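Local structure of lectin (Pleurotus ostreatus, 6T0Q) at residues A237-Y242 / S255-A260; N199-S204 / A286-T291; H80-N85 / F112-Q117. The protein binds calcium ions and recognises galactose-type sugars such as N-acetyl-D-galactosamine, probably through tandem beta-sandwich domains of the carbohydrate-binding-module kind. All blocks are in the same frame, centred on the assembly; numbering follows the deposited sequence.

Contact 1: A237-Y242 / S255-A260; sequences AADDRY and SSYTVA. With CA (calcium ion), chain G.
Ala237 opens the contact by directing CB at the 255-260 loop, where it meets Ala260 CB at 4.1 Å and lies close to the Ser256 carbonyl. At Ala238 the methyl turns away and the backbone takes over: its carbonyl O accepts a hydrogen bond of 2.9 Å from a water, which receives a weak bond from Ser256 N in turn. That water links two backbones whose facing carbonyls cannot bond directly. Asp239 carries its CG anti to the backbone N (chi1 -175°), beside Tyr257, and the two side chains run the same way. Carboxylate and ring planes are 15° apart: Asp239 OD2 lies 3.8 Å above the plane of the Tyr257 ring, over its centre, while Asp239 OD1 ligates calcium at 2.6 Å. OD2 is held further by Trp344 NE1, whose ring also meets Tyr257. A cis peptide leads into Asp240, whose OD2 is the second carboxylate ligand, likewise at 2.6 Å from calcium, and accepts from Gly282 N. Asp240 O receives a CA-H...O contact of 3.4 Å from Ser255 CA. With Arg241, Asp240 forms a classic beta bulge opposite Thr280. Ser255 CB lies 3.5 Å above one face of the Arg241 guanidinium, toward its rim, and a bound N-acetylglucosamine touches this arginine. No direct hydrogen bond joins the two segments; between them the contact rests on packing, a water bridge and the carboxylate-ring stack. Asn281, Gly283 and Pro285 complete the calcium site, and the ion's positive charge probably offsets the cost of laying an acidic group over the tyrosine face.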
loop_
_atom_site.group_PDB
_atom_site.type_symbol
_atom_site.label_atom_id
_atom_site.label_comp_id
_atom_site.label_asym_id
_atom_site.label_seq_id
_atom_site.Cartn_x
_atom_site.Cartn_y
_atom_site.Cartn_z
ATOM N N ALA A 237 2.775 11.834 -23.361
ATOM C CA ALA A 237 2.256 12.158 -24.686
ATOM C C ALA A 237 1.511 10.943 -25.218
ATOM O O ALA A 237 1.756 9.813 -24.788
ATOM C CB ALA A 237 3.375 12.571 -25.656
ATOM N N ALA A 238 0.601 11.178 -26.167
ATOM C CA ALA A 238 -0.180 10.086 -26.736
ATOM C C ALA A 238 -0.573 10.396 -28.171
ATOM O O ALA A 238 -0.766 11.556 -28.547
ATOM C CB ALA A 238 -1.453 9.796 -25.923
ATOM N N ASP A 239 -0.691 9.332 -28.961
ATOM C CA ASP A 239 -1.298 9.352 -30.289
ATOM C C ASP A 239 -2.597 8.560 -30.170
ATOM O O ASP A 239 -2.555 7.329 -30.076
ATOM C CB ASP A 239 -0.345 8.716 -31.308
ATOM C CG ASP A 239 -0.846 8.815 -32.749
ATOM O OD1 ASP A 239 -2.018 9.181 -32.973
ATOM O OD2 ASP A 239 -0.046 8.534 -33.666
ATOM N N ASP A 240 -3.753 9.234 -30.176
ATOM C CA ASP A 240 -3.967 10.646 -30.517
ATOM C C ASP A 240 -4.074 11.621 -29.346
ATOM O O ASP A 240 -3.786 12.805 -29.503
ATOM C CB ASP A 240 -5.266 10.775 -31.328
ATOM C CG ASP A 240 -5.059 10.521 -32.798
ATOM O OD1 ASP A 240 -4.534 11.427 -33.478
ATOM O OD2 ASP A 240 -5.398 9.414 -33.265
ATOM N N ARG A 241 -4.551 11.145 -28.197
ATOM C CA ARG A 241 -4.846 12.030 -27.074
ATOM C C ARG A 241 -4.941 11.188 -25.809
ATOM O O ARG A 241 -5.036 9.962 -25.868
ATOM C CB ARG A 241 -6.151 12.807 -27.304
ATOM C CG ARG A 241 -7.379 11.897 -27.448
ATOM C CD ARG A 241 -8.689 12.688 -27.529
ATOM N NE ARG A 241 -8.689 13.635 -28.643
ATOM C CZ ARG A 241 -8.630 14.959 -28.509
ATOM N NH1 ARG A 241 -8.574 15.510 -27.301
ATOM N NH2 ARG A 241 -8.626 15.737 -29.587
ATOM N N TYR A 242 -4.943 11.866 -24.659
ATOM C CA TYR A 242 -4.996 11.179 -23.372
ATOM C C TYR A 242 -5.668 12.084 -22.354
ATOM O O TYR A 242 -5.683 13.309 -22.496
ATOM C CB TYR A 242 -3.595 10.809 -22.847
ATOM C CG TYR A 242 -2.853 12.047 -22.400
ATOM C CD1 TYR A 242 -2.967 12.523 -21.100
ATOM C CD2 TYR A 242 -2.092 12.781 -23.302
ATOM C CE1 TYR A 242 -2.332 13.692 -20.703
ATOM C CE2 TYR A 242 -1.438 13.945 -22.914
ATOM C CZ TYR A 242 -1.566 14.393 -21.615
ATOM O OH TYR A 242 -0.937 15.552 -21.224
ATOM N N SER A 255 -3.394 16.355 -26.556
ATOM C CA SER A 255 -3.791 15.783 -27.840
ATOM C C SER A 255 -2.683 15.905 -28.873
ATOM O O SER A 255 -2.961 16.080 -30.064
ATOM C CB SER A 255 -5.077 16.444 -28.369
ATOM O OG SER A 255 -4.947 17.855 -28.410
ATOM N N SER A 256 -1.430 15.802 -28.448
ATOM C CA SER A 256 -0.300 15.924 -29.355
ATOM C C SER A 256 0.667 14.778 -29.119
ATOM O O SER A 256 0.988 14.459 -27.968
ATOM C CB SER A 256 0.423 17.264 -29.167
ATOM O OG SER A 256 1.559 17.309 -30.011
ATOM N N TYR A 257 1.132 14.158 -30.203
ATOM C CA TYR A 257 2.208 13.187 -30.110
ATOM C C TYR A 257 3.541 13.775 -30.547
ATOM O O TYR A 257 4.526 13.042 -30.668
ATOM C CB TYR A 257 1.874 11.922 -30.914
ATOM C CG TYR A 257 1.390 12.146 -32.343
ATOM C CD1 TYR A 257 2.284 12.192 -33.400
ATOM C CD2 TYR A 257 0.031 12.278 -32.625
ATOM C CE1 TYR A 257 1.844 12.380 -34.717
ATOM C CE2 TYR A 257 -0.418 12.477 -33.927
ATOM C CZ TYR A 257 0.494 12.521 -34.967
ATOM O OH TYR A 257 0.045 12.717 -36.259
ATOM N N THR A 258 3.603 15.088 -30.767
ATOM C CA THR A 258 4.872 15.752 -31.041
ATOM C C THR A 258 5.284 16.741 -29.960
ATOM O O THR A 258 6.453 17.142 -29.923
ATOM C CB THR A 258 4.812 16.493 -32.385
ATOM O OG1 THR A 258 3.724 17.424 -32.362
ATOM C CG2 THR A 258 4.608 15.502 -33.537
ATOM N N VAL A 259 4.364 17.145 -29.092
ATOM C CA VAL A 259 4.663 18.052 -27.992
ATOM C C VAL A 259 4.148 17.394 -26.717
ATOM O O VAL A 259 2.932 17.261 -26.533
ATOM C CB VAL A 259 4.030 19.436 -28.198
ATOM C CG1 VAL A 259 4.317 20.338 -26.995
ATOM C CG2 VAL A 259 4.548 20.076 -29.505
ATOM N N ALA A 260 5.070 16.967 -25.845
ATOM C CA ALA A 260 4.696 16.288 -24.610
ATOM C C ALA A 260 4.259 17.288 -23.543
ATOM O O ALA A 260 4.654 18.459 -23.548
ATOM C CB ALA A 260 5.861 15.446 -24.078
HETATM CA CA CA G . -3.686 7.695 -34.238
HETATM O O HOH W 1 -1.549 13.408 -26.416
#

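Contact 2: N199-S204 / A286-T291; sequences NWIWTS and AGVIAT
Ile201 and Val288 form a single antiparallel bridge of the hydrogen-bonded type between strands 199-202 and 287-296 of a beta-sandwich domain. Ile201 N reaches Val288 O at 2.9 Å with an N-H...O angle of 168°, and Val288 N answers to Ile201 O at 3.0 Å. The short segments diverge, their directions 134° apart, which is consistent with a pairing limited to this one bridge. Packing is tight where the two indoles close over the partner strand. The CG of Trp200, anti to its carbonyl carbon (chi1 -62°), starts the indole off beside Ile289, whose CG2 stands over one face of the six-membered ring, 3.7 Å from its centroid in a CH-pi contact. Gly287 C lies at the edge of the same ring, in its plane, while Trp344 stacks on the indole. This packing lies near the calcium site: the Trp200 and Asp239 side chains are about 5 Å apart. Asn199 marks the looser side: it is partly exposed, its CB turns away from the 286-291 segment, and its carbonyl O, 3.4 Å from Ile289 CG1, accepts its hydrogen bond from Thr306 OG1. At the other end, beyond the bridge, Ala286 CB is centred over the six-membered ring of Trp202, 3.7 Å from the ring centroid.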
loop_
_atom_site.group_PDB
_atom_site.type_symbol
_atom_site.label_atom_id
_atom_site.label_comp_id
_atom_site.label_asym_id
_atom_site.label_seq_id
_atom_site.Cartn_x
_atom_site.Cartn_y
_atom_site.Cartn_z
ATOM N N ASN A 199 8.538 3.516 -23.005
ATOM C CA ASN A 199 7.983 2.824 -24.163
ATOM C C ASN A 199 6.621 3.385 -24.531
ATOM O O ASN A 199 5.823 3.737 -23.656
ATOM C CB ASN A 199 7.798 1.313 -23.910
ATOM C CG ASN A 199 9.051 0.651 -23.429
ATOM O OD1 ASN A 199 9.907 0.281 -24.224
ATOM N ND2 ASN A 199 9.177 0.506 -22.112
ATOM N N TRP A 200 6.345 3.429 -25.829
ATOM C CA TRP A 200 4.968 3.552 -26.270
ATOM C C TRP A 200 4.245 2.244 -25.974
ATOM O O TRP A 200 4.727 1.167 -26.345
ATOM C CB TRP A 200 4.910 3.854 -27.764
ATOM C CG TRP A 200 5.559 5.145 -28.190
ATOM C CD1 TRP A 200 6.846 5.317 -28.620
ATOM C CD2 TRP A 200 4.934 6.431 -28.263
ATOM N NE1 TRP A 200 7.059 6.637 -28.954
ATOM C CE2 TRP A 200 5.900 7.339 -28.747
ATOM C CE3 TRP A 200 3.648 6.900 -27.976
ATOM C CZ2 TRP A 200 5.623 8.693 -28.948
ATOM C CZ3 TRP A 200 3.373 8.249 -28.178
ATOM C CH2 TRP A 200 4.360 9.126 -28.661
ATOM N N ILE A 201 3.111 2.325 -25.277
ATOM C CA ILE A 201 2.315 1.143 -24.971
ATOM C C ILE A 201 0.904 1.341 -25.511
ATOM O O ILE A 201 0.473 2.457 -25.819
ATOM C CB ILE A 201 2.271 0.816 -23.456
ATOM C CG1 ILE A 201 1.604 1.950 -22.659
ATOM C CG2 ILE A 201 3.680 0.531 -22.927
ATOM C CD1 ILE A 201 1.432 1.629 -21.157
ATOM N N TRP A 202 0.183 0.228 -25.626
ATOM C CA TRP A 202 -1.230 0.249 -25.984
ATOM C C TRP A 202 -1.839 -1.065 -25.510
ATOM O O TRP A 202 -1.160 -1.895 -24.896
ATOM C CB TRP A 202 -1.424 0.456 -27.492
ATOM C CG TRP A 202 -2.764 1.051 -27.864
ATOM C CD1 TRP A 202 -3.812 0.410 -28.486
ATOM C CD2 TRP A 202 -3.197 2.404 -27.644
ATOM N NE1 TRP A 202 -4.855 1.287 -28.670
ATOM C CE2 TRP A 202 -4.507 2.513 -28.156
ATOM C CE3 TRP A 202 -2.596 3.536 -27.068
ATOM C CZ2 TRP A 202 -5.231 3.706 -28.107
ATOM C CZ3 TRP A 202 -3.314 4.717 -27.018
ATOM C CH2 TRP A 202 -4.619 4.795 -27.541
ATOM N N THR A 203 -3.133 -1.243 -25.774
ATOM C CA THR A 203 -3.716 -2.565 -25.599
ATOM C C THR A 203 -3.250 -3.480 -26.729
ATOM O O THR A 203 -2.702 -3.034 -27.744
ATOM C CB THR A 203 -5.243 -2.492 -25.553
ATOM O OG1 THR A 203 -5.704 -1.493 -26.472
ATOM C CG2 THR A 203 -5.720 -2.143 -24.150
ATOM N N SER A 204 -3.478 -4.780 -26.550
ATOM C CA SER A 204 -2.900 -5.767 -27.452
ATOM C C SER A 204 -3.638 -5.880 -28.786
ATOM O O SER A 204 -3.225 -6.685 -29.625
ATOM C CB SER A 204 -2.837 -7.134 -26.759
ATOM O OG SER A 204 -4.122 -7.541 -26.334
ATOM N N ALA A 286 -1.226 4.047 -32.889
ATOM C CA ALA A 286 -1.636 4.533 -31.577
ATOM C C ALA A 286 -0.598 4.158 -30.528
ATOM O O ALA A 286 0.059 3.118 -30.628
ATOM C CB ALA A 286 -3.004 3.959 -31.175
ATOM N N GLY A 287 -0.482 5.001 -29.505
ATOM C CA GLY A 287 0.368 4.691 -28.369
ATOM C C GLY A 287 0.283 5.799 -27.340
ATOM O O GLY A 287 -0.092 6.935 -27.643
ATOM N N VAL A 288 0.630 5.444 -26.105
ATOM C CA VAL A 288 0.824 6.431 -25.048
ATOM C C VAL A 288 2.168 6.144 -24.392
ATOM O O VAL A 288 2.577 4.983 -24.267
ATOM C CB VAL A 288 -0.334 6.426 -24.018
ATOM C CG1 VAL A 288 -0.459 5.081 -23.350
ATOM C CG2 VAL A 288 -0.150 7.535 -22.949
ATOM N N ILE A 289 2.874 7.201 -24.008
ATOM C CA ILE A 289 4.194 7.071 -23.400
ATOM C C ILE A 289 4.267 8.050 -22.240
ATOM O O ILE A 289 3.693 9.143 -22.308
ATOM C CB ILE A 289 5.312 7.319 -24.440
ATOM C CG1 ILE A 289 6.694 7.034 -23.847
ATOM C CG2 ILE A 289 5.259 8.745 -24.986
ATOM C CD1 ILE A 289 7.802 7.070 -24.920
ATOM N N ALA A 290 4.939 7.646 -21.160
ATOM C CA ALA A 290 5.043 8.513 -19.996
ATOM C C ALA A 290 6.261 8.125 -19.177
ATOM O O ALA A 290 6.710 6.976 -19.197
ATOM C CB ALA A 290 3.793 8.455 -19.111
ATOM N N THR A 291 6.790 9.111 -18.466
ATOM C CA THR A 291 7.850 8.921 -17.489
ATOM C C THR A 291 7.401 9.621 -16.223
ATOM O O THR A 291 6.907 10.750 -16.283
ATOM C CB THR A 291 9.188 9.493 -17.979
ATOM O OG1 THR A 291 9.531 8.894 -19.236
ATOM C CG2 THR A 291 10.311 9.214 -16.955
#

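Contact 3: H80-N85 / F112-Q117; sequences HTFYVN and FAIAGQ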
loop_
_atom_site.group_PDB
_atom_site.type_symbol
_atom_site.label_atom_id
_atom_site.label_comp_id
_atom_site.label_asym_id
_atom_site.label_seq_id
_atom_site.Cartn_x
_atom_site.Cartn_y
_atom_site.Cartn_z
ATOM N N HIS A 80 30.308 17.971 -10.413
ATOM C CA HIS A 80 29.654 18.285 -9.147
ATOM C C HIS A 80 29.014 17.044 -8.536
ATOM O O HIS A 80 28.650 16.091 -9.234
ATOM C CB HIS A 80 28.566 19.349 -9.326
ATOM C CG HIS A 80 27.464 18.916 -10.246
ATOM N ND1 HIS A 80 27.443 19.240 -11.586
ATOM C CD2 HIS A 80 26.359 18.162 -10.026
ATOM C CE1 HIS A 80 26.367 18.715 -12.148
ATOM N NE2 HIS A 80 25.694 18.053 -11.223
ATOM N N THR A 81 28.848 17.097 -7.214
ATOM C CA THR A 81 27.985 16.190 -6.466
ATOM C C THR A 81 27.037 17.034 -5.629
ATOM O O THR A 81 27.485 17.930 -4.911
ATOM C CB THR A 81 28.803 15.261 -5.557
ATOM O OG1 THR A 81 29.808 14.614 -6.340
ATOM C CG2 THR A 81 27.903 14.203 -4.915
ATOM N N PHE A 82 25.741 16.745 -5.710
ATOM C CA PHE A 82 24.705 17.569 -5.098
ATOM C C PHE A 82 24.084 16.826 -3.919
ATOM O O PHE A 82 23.641 15.680 -4.072
ATOM C CB PHE A 82 23.622 17.909 -6.128
ATOM C CG PHE A 82 22.828 19.144 -5.803
ATOM C CD1 PHE A 82 21.894 19.143 -4.776
ATOM C CD2 PHE A 82 22.995 20.308 -6.553
ATOM C CE1 PHE A 82 21.154 20.295 -4.485
ATOM C CE2 PHE A 82 22.262 21.457 -6.269
ATOM C CZ PHE A 82 21.346 21.456 -5.238
ATOM N N TYR A 83 24.029 17.487 -2.759
ATOM C CA TYR A 83 23.476 16.912 -1.536
ATOM C C TYR A 83 22.320 17.760 -1.019
ATOM O O TYR A 83 22.362 18.993 -1.091
ATOM C CB TYR A 83 24.521 16.824 -0.431
ATOM C CG TYR A 83 25.744 15.998 -0.751
ATOM C CD1 TYR A 83 26.855 16.576 -1.355
ATOM C CD2 TYR A 83 25.805 14.655 -0.409
ATOM C CE1 TYR A 83 27.985 15.836 -1.629
ATOM C CE2 TYR A 83 26.940 13.901 -0.677
ATOM C CZ TYR A 83 28.023 14.503 -1.283
ATOM O OH TYR A 83 29.148 13.774 -1.560
ATOM N N VAL A 84 21.306 17.105 -0.454
ATOM C CA VAL A 84 20.205 17.813 0.189
ATOM C C VAL A 84 19.985 17.208 1.569
ATOM O O VAL A 84 19.676 16.015 1.687
ATOM C CB VAL A 84 18.917 17.767 -0.647
ATOM C CG1 VAL A 84 17.793 18.496 0.091
ATOM C CG2 VAL A 84 19.163 18.425 -2.028
ATOM N N ASN A 85 20.158 18.028 2.607
ATOM C CA ASN A 85 20.015 17.589 3.996
ATOM C C ASN A 85 20.861 16.350 4.266
ATOM O O ASN A 85 20.429 15.410 4.932
ATOM C CB ASN A 85 18.545 17.348 4.339
ATOM C CG ASN A 85 17.740 18.621 4.290
ATOM O OD1 ASN A 85 18.197 19.661 4.771
ATOM N ND2 ASN A 85 16.554 18.567 3.679
ATOM N N PHE A 112 21.422 22.743 1.491
ATOM C CA PHE A 112 21.905 22.332 0.181
ATOM C C PHE A 112 23.428 22.371 0.191
ATOM O O PHE A 112 24.025 23.332 0.687
ATOM C CB PHE A 112 21.326 23.230 -0.912
ATOM C CG PHE A 112 19.823 23.189 -0.969
ATOM C CD1 PHE A 112 19.057 24.029 -0.166
ATOM C CD2 PHE A 112 19.176 22.268 -1.781
ATOM C CE1 PHE A 112 17.672 23.969 -0.188
ATOM C CE2 PHE A 112 17.785 22.205 -1.808
ATOM C CZ PHE A 112 17.037 23.055 -1.014
ATOM N N ALA A 113 24.052 21.313 -0.319
ATOM C CA ALA A 113 25.505 21.242 -0.327
ATOM C C ALA A 113 25.961 20.681 -1.660
ATOM O O ALA A 113 25.349 19.751 -2.194
ATOM C CB ALA A 113 26.047 20.383 0.823
ATOM N N ILE A 114 27.027 21.261 -2.203
ATOM C CA ILE A 114 27.564 20.850 -3.495
ATOM C C ILE A 114 29.072 20.734 -3.361
ATOM O O ILE A 114 29.725 21.660 -2.870
ATOM C CB ILE A 114 27.215 21.842 -4.620
ATOM C CG1 ILE A 114 25.712 22.117 -4.678
ATOM C CG2 ILE A 114 27.711 21.298 -5.982
ATOM C CD1 ILE A 114 25.338 23.210 -5.676
ATOM N N ALA A 115 29.618 19.606 -3.787
ATOM C CA ALA A 115 31.059 19.451 -3.938
ATOM C C ALA A 115 31.360 19.709 -5.408
ATOM O O ALA A 115 30.907 18.954 -6.272
ATOM C CB ALA A 115 31.514 18.057 -3.505
ATOM N N GLY A 116 32.067 20.800 -5.692
ATOM C CA GLY A 116 32.438 21.152 -7.052
ATOM C C GLY A 116 33.869 20.722 -7.327
ATOM O O GLY A 116 34.708 20.720 -6.434
ATOM N N GLN A 117 34.145 20.342 -8.571
ATOM C CA GLN A 117 35.452 19.783 -8.889
ATOM C C GLN A 117 35.983 20.403 -10.171
ATOM O O GLN A 117 35.325 20.349 -11.216
ATOM C CB GLN A 117 35.377 18.257 -9.020
ATOM C CG GLN A 117 36.732 17.607 -9.179
ATOM C CD GLN A 117 36.674 16.080 -9.158
ATOM O OE1 GLN A 117 35.628 15.470 -9.413
ATOM N NE2 GLN A 117 37.810 15.457 -8.853
HETATM O O HOH W 2 32.066 16.290 -6.753
#
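Tyr83 N and Ala113 O make the shortest of four backbone hydrogen bonds that lock two neighbouring strands of an antiparallel sheet, 79-84 and 109-118, in the first beta-sandwich domain. That bond measures 2.7 Å, with the donor nearly on the line of the carbonyl; the return bond, Ala113 N to Tyr83 O, is 3.0 Å and nearly straight at 169°. Thr81 and Ala115 form the second hydrogen-bonded pair, in which Thr81 N and Ala115 O are 2.9 Å apart and Ala115 N returns an equivalent bond to Thr81 O. Two such pairs, alternating with the non-hydrogen-bonded pairs at His80, Phe82 and Val84, establish a regular register. The strand directions agree with it, lying 171° apart. A water adds to the grip by donating to Ala115 O at 2.9 Å, the same carbonyl that accepts from Thr81 N, while also bonding to Thr81 OG1.

The two sheet faces differ. On the face of Thr81, Tyr83, Ala113 and Ala115, small groups meet: Tyr83 CB packs on Ala113 CB, and the Ala113 carbonyl O lies at the edge of the tyrosine ring. On the other face Phe82, Val84, Phe112 and Ile114 form an apolar layer, with Phe82 packing on strand 67-76 of the second sheet. His80 shares this face and that strand; its CB packs near Ile114 CG2, and its ring nitrogens bond to Ser76 OG and Gln99 OE1. Phe82 has CG anti to its backbone N, which starts the ring toward Ile114 and Phe112. Ile114 CG1 lies over one face of this ring, 28° off the normal and 4.2 Å from the centroid. Phe82 CE1 comes to the edge of the Phe112 ring, in its plane. Val84 lies alongside that phenylalanine, its CG2 3.9 Å from Phe112 CD2.

In the fold
Contact 3 comes first along the chain and lies in the N-terminal domain, about 36 to 37 Å between centres from the other two and on the opposite side of the chain's centre. Contacts 1 and 2 lie about 11 Å apart in the second domain, and the chain of contact 1 falls between the two segments of contact 2. They meet directly: strands 229-239 and 287-296 are neighbours in one sheet, with a probable hydrogen bond from Asp239 N to Gly287 O of 2.8 Å. Calcium-binding Asp239 is therefore tied to the bridged strand of contact 2, whereas contact 3 belongs to the domain of the other calcium ion.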